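PDB 4DMO: N-hydroxyarylamine O-acetyltransferase from Bacillus cereus, which acetylates arylamines by means of an unusual Cys-His-Glu catalytic triad and probably also O-acetylates N-hydroxyarylamines. Local coordinates for residues H90-T95 with A112-H117; L121-V126 with Y186-E191; L132-V137 with I144-G149; N162-M167 with W182-A187. One frame throughout, in Å; residues are numbered along the deposited sequence.

All four contacts reach the same antiparallel sheet of the arylamine N-acetyltransferase fold. Contact 1 comes first along the chain and pairs strands 88-98 and 103-117. Contact 2 reaches over that hairpin, side chain to side chain, from strand 120-124 to strand 183-188; its centre is about 4 Å from that of contact 1. Contact 3 is nested inside the long loop that contact 2 closes, and brings in strand 144-146, outermost on one side. Contact 4, about 10 Å from contact 2 between centres, pairs strands 163-168 and 183-188 and shares Tyr186 and Ala187 with it. Strand 183-188 therefore runs from the bound-ligand pocket to the surroundings of Glu125, probably the triad glutamate.

Contact 1 of 4, residues H90-T95 with A112-H117; sequences HLVSGT and ATVLTH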
loop_
_atom_site.group_PDB
_atom_site.type_symbol
_atom_site.label_atom_id
_atom_site.label_comp_id
_atom_site.label_asym_id
_atom_site.label_seq_id
_atom_site.Cartn_x
_atom_site.Cartn_y
_atom_site.Cartn_z
ATOM N N HIS A 90 1.279 -10.129 11.341
ATOM C CA HIS A 90 -0.172 -10.244 11.449
ATOM C C HIS A 90 -0.851 -9.141 10.630
ATOM O O HIS A 90 -0.319 -8.061 10.476
ATOM C CB HIS A 90 -0.587 -10.140 12.922
ATOM C CG HIS A 90 0.242 -10.998 13.839
ATOM N ND1 HIS A 90 -0.069 -12.315 14.116
ATOM C CD2 HIS A 90 1.369 -10.722 14.546
ATOM C CE1 HIS A 90 0.839 -12.816 14.938
ATOM N NE2 HIS A 90 1.724 -11.872 15.212
ATOM N N LEU A 91 -2.038 -9.420 10.124
ATOM C CA LEU A 91 -2.829 -8.421 9.453
ATOM C C LEU A 91 -3.703 -7.720 10.486
ATOM O O LEU A 91 -4.090 -8.303 11.506
ATOM C CB LEU A 91 -3.717 -9.062 8.387
ATOM C CG LEU A 91 -3.044 -9.586 7.127
ATOM C CD1 LEU A 91 -4.066 -10.155 6.180
ATOM C CD2 LEU A 91 -2.282 -8.465 6.462
ATOM N N VAL A 92 -3.990 -6.454 10.215
ATOM C CA VAL A 92 -4.917 -5.689 11.018
ATOM C C VAL A 92 -5.855 -4.945 10.095
ATOM O O VAL A 92 -5.539 -4.690 8.912
ATOM C CB VAL A 92 -4.193 -4.684 11.930
ATOM C CG1 VAL A 92 -3.328 -5.436 12.939
ATOM C CG2 VAL A 92 -3.368 -3.732 11.116
ATOM N N SER A 93 -7.005 -4.592 10.659
ATOM C CA SER A 93 -8.060 -3.915 9.939
ATOM C C SER A 93 -8.221 -2.514 10.491
ATOM O O SER A 93 -8.063 -2.287 11.685
ATOM C CB SER A 93 -9.375 -4.699 10.078
ATOM O OG SER A 93 -10.508 -3.912 9.748
ATOM N N GLY A 94 -8.587 -1.591 9.617
ATOM C CA GLY A 94 -8.802 -0.224 10.012
ATOM C C GLY A 94 -9.642 0.526 9.013
ATOM O O GLY A 94 -10.194 -0.054 8.082
ATOM N N THR A 95 -9.739 1.831 9.243
ATOM C CA THR A 95 -10.515 2.704 8.422
ATOM C C THR A 95 -9.722 3.970 8.176
ATOM O O THR A 95 -9.201 4.573 9.114
ATOM C CB THR A 95 -11.846 3.073 9.116
ATOM O OG1 THR A 95 -12.590 1.889 9.433
ATOM C CG2 THR A 95 -12.678 3.991 8.216
ATOM N N ALA A 112 -3.658 -3.612 6.822
ATOM C CA ALA A 112 -2.224 -3.360 6.982
ATOM C C ALA A 112 -1.600 -4.521 7.732
ATOM O O ALA A 112 -2.286 -5.471 8.137
ATOM C CB ALA A 112 -1.977 -2.058 7.726
ATOM N N THR A 113 -0.295 -4.430 7.924
ATOM C CA THR A 113 0.491 -5.504 8.488
ATOM C C THR A 113 1.212 -5.044 9.749
ATOM O O THR A 113 1.768 -3.951 9.774
ATOM C CB THR A 113 1.561 -5.936 7.465
ATOM O OG1 THR A 113 0.943 -6.317 6.232
ATOM C CG2 THR A 113 2.374 -7.095 7.988
ATOM N N VAL A 114 1.223 -5.854 10.798
ATOM C CA VAL A 114 2.063 -5.536 11.954
ATOM C C VAL A 114 3.109 -6.639 12.141
ATOM O O VAL A 114 2.850 -7.834 11.907
ATOM C CB VAL A 114 1.270 -5.331 13.251
ATOM C CG1 VAL A 114 0.275 -4.180 13.090
ATOM C CG2 VAL A 114 0.581 -6.606 13.620
ATOM N N LEU A 115 4.304 -6.199 12.496
ATOM C CA LEU A 115 5.469 -7.059 12.616
ATOM C C LEU A 115 6.064 -6.951 14.035
ATOM O O LEU A 115 6.209 -5.861 14.587
ATOM C CB LEU A 115 6.529 -6.663 11.584
ATOM C CG LEU A 115 7.882 -7.360 11.820
ATOM C CD1 LEU A 115 7.758 -8.846 11.646
ATOM C CD2 LEU A 115 8.968 -6.831 10.906
ATOM N N THR A 116 6.414 -8.101 14.590
ATOM C CA THR A 116 7.060 -8.200 15.878
ATOM C C THR A 116 8.530 -8.515 15.709
ATOM O O THR A 116 8.895 -9.561 15.178
ATOM C CB THR A 116 6.434 -9.321 16.689
ATOM O OG1 THR A 116 5.050 -9.034 16.884
ATOM C CG2 THR A 116 7.102 -9.465 18.025
ATOM N N HIS A 117 9.369 -7.610 16.187
ATOM C CA HIS A 117 10.795 -7.832 16.211
ATOM C C HIS A 117 11.356 -7.484 17.589
ATOM O O HIS A 117 11.091 -6.402 18.118
ATOM C CB HIS A 117 11.472 -6.966 15.162
ATOM C CG HIS A 117 12.959 -7.126 15.117
ATOM N ND1 HIS A 117 13.568 -8.306 14.741
ATOM C CD2 HIS A 117 13.960 -6.253 15.382
ATOM C CE1 HIS A 117 14.880 -8.156 14.786
ATOM N NE2 HIS A 117 15.144 -6.917 15.167
#
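His90 and Val114 exchange both of their backbone hydrogen bonds, His90 N giving to Val114 O at 2.8 Å and Val114 N to His90 O at 2.7 Å. Two residues on, Val92 and Ala112 repeat the pattern, with Val92 N 2.9 Å from Ala112 O and Ala112 N 3.0 Å from Val92 O. Between these pairs sits Leu91 opposite Thr113, a non-hydrogen-bonded pair, where Leu91 CA and Thr113 CA each turn a C-H toward a carbonyl oxygen across the gap, Ala112 O and His90 O respectively.

On the face shared by His90, Val92, Ala112 and Val114, the two valines meet at about a right angle, CG1 against CG1 at 3.8 Å. In both, CG1 lies anti to the carbonyl carbon (chi1 -64° in Val92, -60° in Val114). Val114 CG2 turns to the other neighbour and rests 3.8 Å from His90 CB. These strands form a beta hairpin in the larger antiparallel sheet. On its other face Leu91 CD2 lies 3.9 Å from Thr113 OG1, beneath helix 71-84, whose Tyr79 touches both residues. Further out, Ala112 packs on Leu123 of strand 120-124, and a weak hydrogen bond ties His90 ND1 to Glu192.

Contact 2 of 4, residues L121-V126 with Y186-E191; sequences LYLIEV and YAFYIE
Glu125 and Tyr186 meet tip to tip in the one polar interaction of this contact, a weak hydrogen bond from Tyr186 OH to Glu125 OE1 at 2.7 Å. The carboxylate and the phenol ring stand steeply to one another, their planes 78° apart. Glu125 CG is anti to the backbone N, and the chain then bends at chi2 (56°).

The Leu123 methyls pack tip to tip against the phenol hydroxyl, CD2 3.3 Å from Tyr186 OH. Among apolar contacts, Leu123 CD2 is 4.3 Å from Tyr186 CZ, and Leu123 CD1 lies 4.5 Å from Phe188 CZ. At the far end Leu121 CD1 and Ile190 CD1 touch tip to tip at 3.6 Å. These side chains link strand 120-124 and the residue after it to strand 183-188 and the chain that follows; the two strands are not neighbours in the sheet.

Glu125 has firmer partners nearby: OE1 is also hydrogen-bonded to His110 NE2, while OE2 is gripped by Gly127 N and Asn75 ND2. The His110-Glu125 pair is probably the histidine and glutamate of the Cys-His-Glu triad. The carboxylate is thus held at both oxygens, which fixes its rotation, with Tyr186 a second-shell neighbour on the OE1 side.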
loop_
_atom_site.group_PDB
_atom_site.type_symbol
_atom_site.label_atom_id
_atom_site.label_comp_id
_atom_site.label_asym_id
_atom_site.label_seq_id
_atom_site.Cartn_x
_atom_site.Cartn_y
_atom_site.Cartn_z
ATOM N N LEU A 121 6.650 -3.861 18.552
ATOM C CA LEU A 121 5.696 -3.890 17.463
ATOM C C LEU A 121 6.037 -2.812 16.464
ATOM O O LEU A 121 6.421 -1.703 16.858
ATOM C CB LEU A 121 4.274 -3.693 17.984
ATOM C CG LEU A 121 3.422 -4.934 18.261
ATOM C CD1 LEU A 121 1.934 -4.574 18.122
ATOM C CD2 LEU A 121 3.751 -6.112 17.347
ATOM N N TYR A 122 5.915 -3.172 15.179
ATOM C CA TYR A 122 6.069 -2.237 14.070
ATOM C C TYR A 122 4.918 -2.407 13.110
ATOM O O TYR A 122 4.504 -3.521 12.825
ATOM C CB TYR A 122 7.392 -2.464 13.328
ATOM C CG TYR A 122 8.609 -2.288 14.211
ATOM C CD1 TYR A 122 8.997 -3.284 15.073
ATOM C CD2 TYR A 122 9.351 -1.114 14.178
ATOM C CE1 TYR A 122 10.073 -3.132 15.894
ATOM C CE2 TYR A 122 10.440 -0.941 15.005
ATOM C CZ TYR A 122 10.801 -1.964 15.858
ATOM O OH TYR A 122 11.890 -1.822 16.679
ATOM N N LEU A 123 4.406 -1.285 12.625
ATOM C CA LEU A 123 3.435 -1.267 11.541
ATOM C C LEU A 123 4.196 -1.307 10.223
ATOM O O LEU A 123 5.042 -0.445 9.955
ATOM C CB LEU A 123 2.622 0.006 11.607
ATOM C CG LEU A 123 1.560 0.314 10.561
ATOM C CD1 LEU A 123 0.328 -0.574 10.736
ATOM C CD2 LEU A 123 1.204 1.774 10.692
ATOM N N ILE A 124 3.894 -2.308 9.403
ATOM C CA ILE A 124 4.438 -2.380 8.049
ATOM C C ILE A 124 3.401 -1.882 7.015
ATOM O O ILE A 124 2.397 -2.549 6.741
ATOM C CB ILE A 124 4.866 -3.827 7.729
ATOM C CG1 ILE A 124 5.761 -4.362 8.864
ATOM C CG2 ILE A 124 5.532 -3.904 6.354
ATOM C CD1 ILE A 124 7.006 -3.478 9.194
ATOM N N GLU A 125 3.657 -0.707 6.452
ATOM C CA GLU A 125 2.685 -0.053 5.583
ATOM C C GLU A 125 3.257 0.211 4.206
ATOM O O GLU A 125 4.081 1.113 4.008
ATOM C CB GLU A 125 2.181 1.263 6.203
ATOM C CG GLU A 125 1.138 1.985 5.381
ATOM C CD GLU A 125 -0.068 1.107 5.088
ATOM O OE1 GLU A 125 -0.840 0.820 6.036
ATOM O OE2 GLU A 125 -0.254 0.736 3.900
ATOM N N VAL A 126 2.766 -0.570 3.239
ATOM C CA VAL A 126 3.200 -0.450 1.851
ATOM C C VAL A 126 2.035 -0.190 0.869
ATOM O O VAL A 126 2.252 -0.132 -0.354
ATOM C CB VAL A 126 3.983 -1.705 1.422
ATOM C CG1 VAL A 126 5.182 -1.863 2.329
ATOM C CG2 VAL A 126 3.091 -2.933 1.487
ATOM N N TYR A 186 -4.939 6.859 9.083
ATOM C CA TYR A 186 -6.021 5.960 9.403
ATOM C C TYR A 186 -5.973 5.485 10.850
ATOM O O TYR A 186 -4.936 5.561 11.537
ATOM C CB TYR A 186 -6.045 4.769 8.451
ATOM C CG TYR A 186 -4.780 3.948 8.478
ATOM C CD1 TYR A 186 -3.798 4.101 7.494
ATOM C CD2 TYR A 186 -4.582 2.998 9.465
ATOM C CE1 TYR A 186 -2.654 3.344 7.524
ATOM C CE2 TYR A 186 -3.444 2.228 9.492
ATOM C CZ TYR A 186 -2.486 2.398 8.523
ATOM O OH TYR A 186 -1.340 1.636 8.562
ATOM N N ALA A 187 -7.149 5.044 11.292
ATOM C CA ALA A 187 -7.320 4.394 12.560
ATOM C C ALA A 187 -7.401 2.902 12.302
ATOM O O ALA A 187 -7.958 2.465 11.281
ATOM C CB ALA A 187 -8.613 4.900 13.228
ATOM N N PHE A 188 -6.853 2.113 13.219
ATOM C CA PHE A 188 -6.946 0.658 13.120
ATOM C C PHE A 188 -7.045 0.017 14.497
ATOM O O PHE A 188 -6.720 0.647 15.488
ATOM C CB PHE A 188 -5.745 0.069 12.385
ATOM C CG PHE A 188 -4.419 0.290 13.088
ATOM C CD1 PHE A 188 -3.750 1.497 12.974
ATOM C CD2 PHE A 188 -3.838 -0.717 13.840
ATOM C CE1 PHE A 188 -2.524 1.695 13.604
ATOM C CE2 PHE A 188 -2.622 -0.512 14.481
ATOM C CZ PHE A 188 -1.966 0.693 14.350
ATOM N N TYR A 189 -7.516 -1.228 14.526
ATOM C CA TYR A 189 -7.524 -2.054 15.719
ATOM C C TYR A 189 -6.279 -2.967 15.712
ATOM O O TYR A 189 -5.923 -3.525 14.666
ATOM C CB TYR A 189 -8.797 -2.906 15.749
ATOM C CG TYR A 189 -10.074 -2.125 15.865
ATOM C CD1 TYR A 189 -10.488 -1.627 17.102
ATOM C CD2 TYR A 189 -10.887 -1.875 14.737
ATOM C CE1 TYR A 189 -11.687 -0.892 17.232
ATOM C CE2 TYR A 189 -12.108 -1.135 14.857
ATOM C CZ TYR A 189 -12.478 -0.651 16.122
ATOM O OH TYR A 189 -13.638 0.074 16.298
ATOM N N ILE A 190 -5.607 -3.103 16.858
ATOM C CA ILE A 190 -4.393 -3.931 16.959
ATOM C C ILE A 190 -4.721 -5.422 16.883
ATOM O O ILE A 190 -3.851 -6.251 16.615
ATOM C CB ILE A 190 -3.605 -3.636 18.278
ATOM C CG1 ILE A 190 -2.204 -4.261 18.243
ATOM C CG2 ILE A 190 -4.381 -4.155 19.492
ATOM C CD1 ILE A 190 -1.380 -3.898 17.011
ATOM N N GLU A 191 -5.984 -5.746 17.137
ATOM C CA GLU A 191 -6.499 -7.114 17.081
ATOM C C GLU A 191 -6.306 -7.758 15.689
ATOM O O GLU A 191 -6.674 -7.197 14.657
ATOM C CB GLU A 191 -7.983 -7.129 17.481
ATOM C CG GLU A 191 -8.262 -6.923 19.012
ATOM C CD GLU A 191 -8.148 -5.467 19.517
ATOM O OE1 GLU A 191 -8.223 -4.506 18.713
ATOM O OE2 GLU A 191 -7.975 -5.291 20.738
#

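Contact 3 of 4, residues L132-V137 with I144-G149; sequences LPLAPV and IHSATG
Leu132 offers a flat carbonyl to two hydroxyls of segment 144-149. Ser146 OG approaches Leu132 O in the carbonyl plane, 3.1 Å away, whereas Thr148 OG1 stands above that plane, 47° out of it, and donates at 2.6 Å. Both hydroxyls belong to the tight turn of the beta hairpin formed by strands 144-146 and 149-158: Ser146 to Gly149 is a type I beta turn, closed by backbone bonds both ways between these two residues. Within it Thr148 N donates to Ser146 OG at 2.8 Å, making an ST turn. The serine oxygen therefore gives to the loop and accepts from its own backbone, which fixes its position. Thr148 OG1 sits between its backbone N and carbonyl carbon (chi1 71°), and is also hydrogen-bonded to Tyr151 OH.

Through these hydroxyls the turn holds the irregular segment 132-137, which leads into strand 137-138. Ile144 supplies the apolar packing: its CG2, anti to the backbone N, lies 4.2 Å from Ala135 CB, and its CG1 is 4.3 Å from Val137 CG2. The same CG1 methylene rests against a carbonyl, 3.4 Å from Pro136 O. Helix 27-37 packs on Leu132, Leu134, Ala135 and Pro136, and Leu222 touches both Leu132 and Thr148. A water bridges the two segments, donating to Pro133 O at 2.9 Å and to His145 O at 3.2 Å.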
loop_
_atom_site.group_PDB
_atom_site.type_symbol
_atom_site.label_atom_id
_atom_site.label_comp_id
_atom_site.label_asym_id
_atom_site.label_seq_id
_atom_site.Cartn_x
_atom_site.Cartn_y
_atom_site.Cartn_z
ATOM N N LEU A 132 3.561 6.680 1.938
ATOM C CA LEU A 132 4.289 5.507 2.376
ATOM C C LEU A 132 5.461 5.864 3.278
ATOM O O LEU A 132 6.307 6.674 2.924
ATOM C CB LEU A 132 4.780 4.719 1.150
ATOM C CG LEU A 132 3.692 4.197 0.171
ATOM C CD1 LEU A 132 4.316 3.540 -1.086
ATOM C CD2 LEU A 132 2.707 3.199 0.868
ATOM N N PRO A 133 5.542 5.210 4.438
ATOM C CA PRO A 133 6.655 5.476 5.352
ATOM C C PRO A 133 8.007 4.971 4.814
ATOM O O PRO A 133 9.032 5.445 5.281
ATOM C CB PRO A 133 6.254 4.718 6.629
ATOM C CG PRO A 133 4.788 4.462 6.510
ATOM C CD PRO A 133 4.555 4.284 5.024
ATOM N N LEU A 134 7.993 4.030 3.867
ATOM C CA LEU A 134 9.215 3.428 3.298
ATOM C C LEU A 134 10.110 2.777 4.351
ATOM O O LEU A 134 11.295 2.507 4.125
ATOM C CB LEU A 134 9.999 4.457 2.500
ATOM C CG LEU A 134 9.100 5.085 1.439
ATOM C CD1 LEU A 134 9.867 6.145 0.731
ATOM C CD2 LEU A 134 8.606 4.071 0.455
ATOM N N ALA A 135 9.526 2.513 5.507
ATOM C CA ALA A 135 10.212 1.781 6.555
ATOM C C ALA A 135 9.188 1.371 7.605
ATOM O O ALA A 135 8.083 1.910 7.629
ATOM C CB ALA A 135 11.308 2.648 7.165
ATOM N N PRO A 136 9.531 0.401 8.459
ATOM C CA PRO A 136 8.660 0.064 9.587
ATOM C C PRO A 136 8.391 1.266 10.508
ATOM O O PRO A 136 9.256 2.100 10.736
ATOM C CB PRO A 136 9.461 -1.019 10.339
ATOM C CG PRO A 136 10.353 -1.593 9.327
ATOM C CD PRO A 136 10.744 -0.435 8.449
ATOM N N VAL A 137 7.166 1.361 11.000
ATOM C CA VAL A 137 6.814 2.413 11.926
ATOM C C VAL A 137 6.655 1.780 13.310
ATOM O O VAL A 137 5.760 0.946 13.539
ATOM C CB VAL A 137 5.493 3.128 11.529
ATOM C CG1 VAL A 137 5.231 4.308 12.501
ATOM C CG2 VAL A 137 5.549 3.602 10.077
ATOM N N ILE A 144 8.935 8.402 11.890
ATOM C CA ILE A 144 9.653 7.909 10.726
ATOM C C ILE A 144 9.619 8.981 9.642
ATOM O O ILE A 144 8.557 9.490 9.277
ATOM C CB ILE A 144 9.069 6.566 10.212
ATOM C CG1 ILE A 144 9.280 5.452 11.255
ATOM C CG2 ILE A 144 9.713 6.162 8.880
ATOM C CD1 ILE A 144 10.703 5.144 11.562
ATOM N N HIS A 145 10.807 9.351 9.173
ATOM C CA HIS A 145 10.963 10.383 8.151
ATOM C C HIS A 145 11.215 9.746 6.780
ATOM O O HIS A 145 12.166 9.005 6.605
ATOM C CB HIS A 145 12.139 11.305 8.500
ATOM C CG HIS A 145 12.115 11.823 9.910
ATOM N ND1 HIS A 145 11.652 13.081 10.231
ATOM C CD2 HIS A 145 12.497 11.249 11.079
ATOM C CE1 HIS A 145 11.750 13.263 11.539
ATOM N NE2 HIS A 145 12.259 12.167 12.077
ATOM N N SER A 146 10.373 10.059 5.808
ATOM C CA SER A 146 10.528 9.509 4.476
ATOM C C SER A 146 10.327 10.636 3.488
ATOM O O SER A 146 9.905 11.720 3.872
ATOM C CB SER A 146 9.500 8.395 4.262
ATOM O OG SER A 146 8.477 8.797 3.358
ATOM N N ALA A 147 10.639 10.394 2.218
ATOM C CA ALA A 147 10.390 11.394 1.179
ATOM C C ALA A 147 8.894 11.684 0.953
ATOM O O ALA A 147 8.532 12.673 0.275
ATOM C CB ALA A 147 11.024 10.957 -0.110
ATOM N N THR A 148 8.006 10.821 1.461
ATOM C CA THR A 148 6.571 11.093 1.277
ATOM C C THR A 148 5.986 11.908 2.447
ATOM O O THR A 148 4.879 12.424 2.348
ATOM C CB THR A 148 5.755 9.807 1.097
ATOM O OG1 THR A 148 5.690 9.085 2.337
ATOM C CG2 THR A 148 6.384 8.936 0.018
ATOM N N GLY A 149 6.730 12.037 3.541
ATOM C CA GLY A 149 6.237 12.790 4.680
ATOM C C GLY A 149 6.676 12.178 5.973
ATOM O O GLY A 149 7.527 11.286 5.964
HETATM O O HOH W 1 11.816 5.904 5.963
#

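Contact 4 of 4, residues N162-M167 with W182-A187; sequences NYILEM and WTLGYA. With KH2 (3-(1-methylpiperidinium-1-yl)propane-1-sulfonate), chain C.
Leu165 pairs with Tyr186 and Met167 with Thr183 as hydrogen-bonded antiparallel partners, on strands whose directions differ by 140°. Between these pairs the register slips by one at a classic beta bulge: Gly185 and Tyr186 both face Leu165, whose O accepts from Gly185 N at 2.7 Å and only weakly from Tyr186 N. Met167 O is also doubly held, by Thr183 N and Thr183 OG1 from opposite faces of its plane; the hydroxyl bond measures 3.1 Å.

Leu165 lays its CB over the centre of the Tyr186 ring in a CH-pi contact, 4.1 Å from the centroid, while its CD2 reaches CE1 of the same ring. On the other face of the sheet Leu184 CD1 meets Ile164 CB at 3.6 Å, the two side chains crossing at about a right angle. Trp182 comes in edge first: its CE3 lies 3.5 Å from Met167 N, in the ring plane, and near Glu166 CB. Arg152 makes a cation-pi contact with this indole and a salt bridge to Glu166, whose other oxygen pairs with Arg154.

Trp182, Thr183 and Leu184 also line the pocket of the bound 3-(1-methylpiperidinium-1-yl)propane-1-sulfonate (KH2), together with Tyr97 and Trp104. Leu184 CD2 packs against KH2 C16 at 3.6 Å, and Leu184 N donates to KH2 O2, a sulfonate oxygen, at 3.1 Å.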
loop_
_atom_site.group_PDB
_atom_site.type_symbol
_atom_site.label_atom_id
_atom_site.label_comp_id
_atom_site.label_asym_id
_atom_site.label_seq_id
_atom_site.Cartn_x
_atom_site.Cartn_y
_atom_site.Cartn_z
ATOM N N ASN A 162 -8.256 1.373 17.875
ATOM C CA ASN A 162 -7.636 1.737 19.133
ATOM C C ASN A 162 -6.212 2.230 18.949
ATOM O O ASN A 162 -5.537 2.512 19.936
ATOM C CB ASN A 162 -7.675 0.588 20.137
ATOM C CG ASN A 162 -7.386 -0.740 19.521
ATOM O OD1 ASN A 162 -6.427 -0.904 18.763
ATOM N ND2 ASN A 162 -8.240 -1.708 19.818
ATOM N N TYR A 163 -5.767 2.342 17.693
ATOM C CA TYR A 163 -4.488 2.988 17.368
ATOM C C TYR A 163 -4.678 3.870 16.146
ATOM O O TYR A 163 -5.696 3.812 15.461
ATOM C CB TYR A 163 -3.394 1.968 17.070
ATOM C CG TYR A 163 -2.796 1.298 18.286
ATOM C CD1 TYR A 163 -1.641 1.805 18.865
ATOM C CD2 TYR A 163 -3.361 0.160 18.839
ATOM C CE1 TYR A 163 -1.077 1.214 19.956
ATOM C CE2 TYR A 163 -2.797 -0.453 19.935
ATOM C CZ TYR A 163 -1.643 0.084 20.492
ATOM O OH TYR A 163 -1.037 -0.479 21.604
ATOM N N ILE A 164 -3.703 4.708 15.881
ATOM C CA ILE A 164 -3.786 5.589 14.739
ATOM C C ILE A 164 -2.428 5.727 14.105
ATOM O O ILE A 164 -1.391 5.628 14.780
ATOM C CB ILE A 164 -4.308 7.009 15.089
ATOM C CG1 ILE A 164 -3.300 7.778 15.952
ATOM C CG2 ILE A 164 -5.680 6.942 15.767
ATOM C CD1 ILE A 164 -3.776 9.237 16.282
ATOM N N LEU A 165 -2.461 5.938 12.791
ATOM C CA LEU A 165 -1.290 6.342 12.042
ATOM C C LEU A 165 -1.463 7.783 11.640
ATOM O O LEU A 165 -2.375 8.131 10.869
ATOM C CB LEU A 165 -1.110 5.488 10.797
ATOM C CG LEU A 165 0.140 5.945 10.071
ATOM C CD1 LEU A 165 1.360 5.522 10.845
ATOM C CD2 LEU A 165 0.187 5.434 8.649
ATOM N N GLU A 166 -0.597 8.622 12.194
ATOM C CA GLU A 166 -0.602 10.034 11.927
ATOM C C GLU A 166 0.518 10.370 10.972
ATOM O O GLU A 166 1.515 9.682 10.891
ATOM C CB GLU A 166 -0.379 10.812 13.229
ATOM C CG GLU A 166 -1.636 11.258 13.926
ATOM C CD GLU A 166 -1.337 11.855 15.276
ATOM O OE1 GLU A 166 -0.331 11.433 15.886
ATOM O OE2 GLU A 166 -2.079 12.759 15.713
ATOM N N MET A 167 0.359 11.463 10.264
ATOM C CA MET A 167 1.344 11.842 9.283
ATOM C C MET A 167 1.341 13.338 8.986
ATOM O O MET A 167 0.341 14.055 9.198
ATOM C CB MET A 167 1.076 11.103 7.976
ATOM C CG MET A 167 -0.175 11.599 7.242
ATOM S SD MET A 167 -0.733 10.523 5.891
ATOM C CE MET A 167 -2.219 11.366 5.315
ATOM N N TRP A 182 0.509 17.400 12.082
ATOM C CA TRP A 182 0.092 16.035 12.195
ATOM C C TRP A 182 -1.391 15.870 11.889
ATOM O O TRP A 182 -2.231 16.606 12.378
ATOM C CB TRP A 182 0.409 15.535 13.584
ATOM C CG TRP A 182 1.852 15.349 13.795
ATOM C CD1 TRP A 182 2.665 16.118 14.568
ATOM C CD2 TRP A 182 2.683 14.336 13.233
ATOM N NE1 TRP A 182 3.943 15.642 14.532
ATOM C CE2 TRP A 182 3.982 14.527 13.700
ATOM C CE3 TRP A 182 2.447 13.252 12.364
ATOM C CZ2 TRP A 182 5.051 13.727 13.352
ATOM C CZ3 TRP A 182 3.493 12.439 12.023
ATOM C CH2 TRP A 182 4.782 12.672 12.515
ATOM N N THR A 183 -1.704 14.923 11.025
ATOM C CA THR A 183 -3.092 14.639 10.691
ATOM C C THR A 183 -3.305 13.123 10.622
ATOM O O THR A 183 -2.379 12.358 10.321
ATOM C CB THR A 183 -3.501 15.358 9.388
ATOM O OG1 THR A 183 -2.486 15.178 8.399
ATOM C CG2 THR A 183 -3.610 16.857 9.638
ATOM N N LEU A 184 -4.515 12.701 10.978
ATOM C CA LEU A 184 -4.881 11.311 11.016
ATOM C C LEU A 184 -4.884 10.716 9.613
ATOM O O LEU A 184 -5.535 11.260 8.719
ATOM C CB LEU A 184 -6.260 11.175 11.637
ATOM C CG LEU A 184 -6.812 9.756 11.707
ATOM C CD1 LEU A 184 -5.850 8.848 12.428
ATOM C CD2 LEU A 184 -8.196 9.750 12.391
ATOM N N GLY A 185 -4.132 9.618 9.437
ATOM C CA GLY A 185 -4.082 8.887 8.175
ATOM C C GLY A 185 -5.149 7.824 8.212
ATOM O O GLY A 185 -6.161 7.880 7.511
ATOM N N TYR A 186 -4.939 6.859 9.083
ATOM C CA TYR A 186 -6.021 5.960 9.403
ATOM C C TYR A 186 -5.973 5.485 10.850
ATOM O O TYR A 186 -4.936 5.561 11.537
ATOM C CB TYR A 186 -6.045 4.769 8.451
ATOM C CG TYR A 186 -4.780 3.948 8.478
ATOM C CD1 TYR A 186 -3.798 4.101 7.494
ATOM C CD2 TYR A 186 -4.582 2.998 9.465
ATOM C CE1 TYR A 186 -2.654 3.344 7.524
ATOM C CE2 TYR A 186 -3.444 2.228 9.492
ATOM C CZ TYR A 186 -2.486 2.398 8.523
ATOM O OH TYR A 186 -1.340 1.636 8.562
ATOM N N ALA A 187 -7.149 5.044 11.292
ATOM C CA ALA A 187 -7.320 4.394 12.560
ATOM C C ALA A 187 -7.401 2.902 12.302
ATOM O O ALA A 187 -7.958 2.465 11.281
ATOM C CB ALA A 187 -8.613 4.900 13.228
HETATM S S KH2 C . -6.857 15.715 12.020
HETATM C C1 KH2 C . -8.460 14.983 12.056
HETATM O O1 KH2 C . -6.383 15.959 10.679
HETATM N N2 KH2 C . -10.359 12.859 14.569
HETATM O O2 KH2 C . -5.848 14.935 12.699
HETATM C C4 KH2 C . -9.097 14.664 13.361
HETATM O O4 KH2 C . -6.791 16.990 12.705
HETATM C C7 KH2 C . -9.516 13.253 13.503
HETATM C C11 KH2 C . -9.660 12.942 15.804
HETATM C C12 KH2 C . -11.742 10.925 15.236
HETATM C C13 KH2 C . -12.777 12.975 14.662
HETATM C C14 KH2 C . -12.632 11.991 15.771
HETATM C C15 KH2 C . -11.488 13.718 14.622
HETATM C C16 KH2 C . -10.759 11.511 14.289
#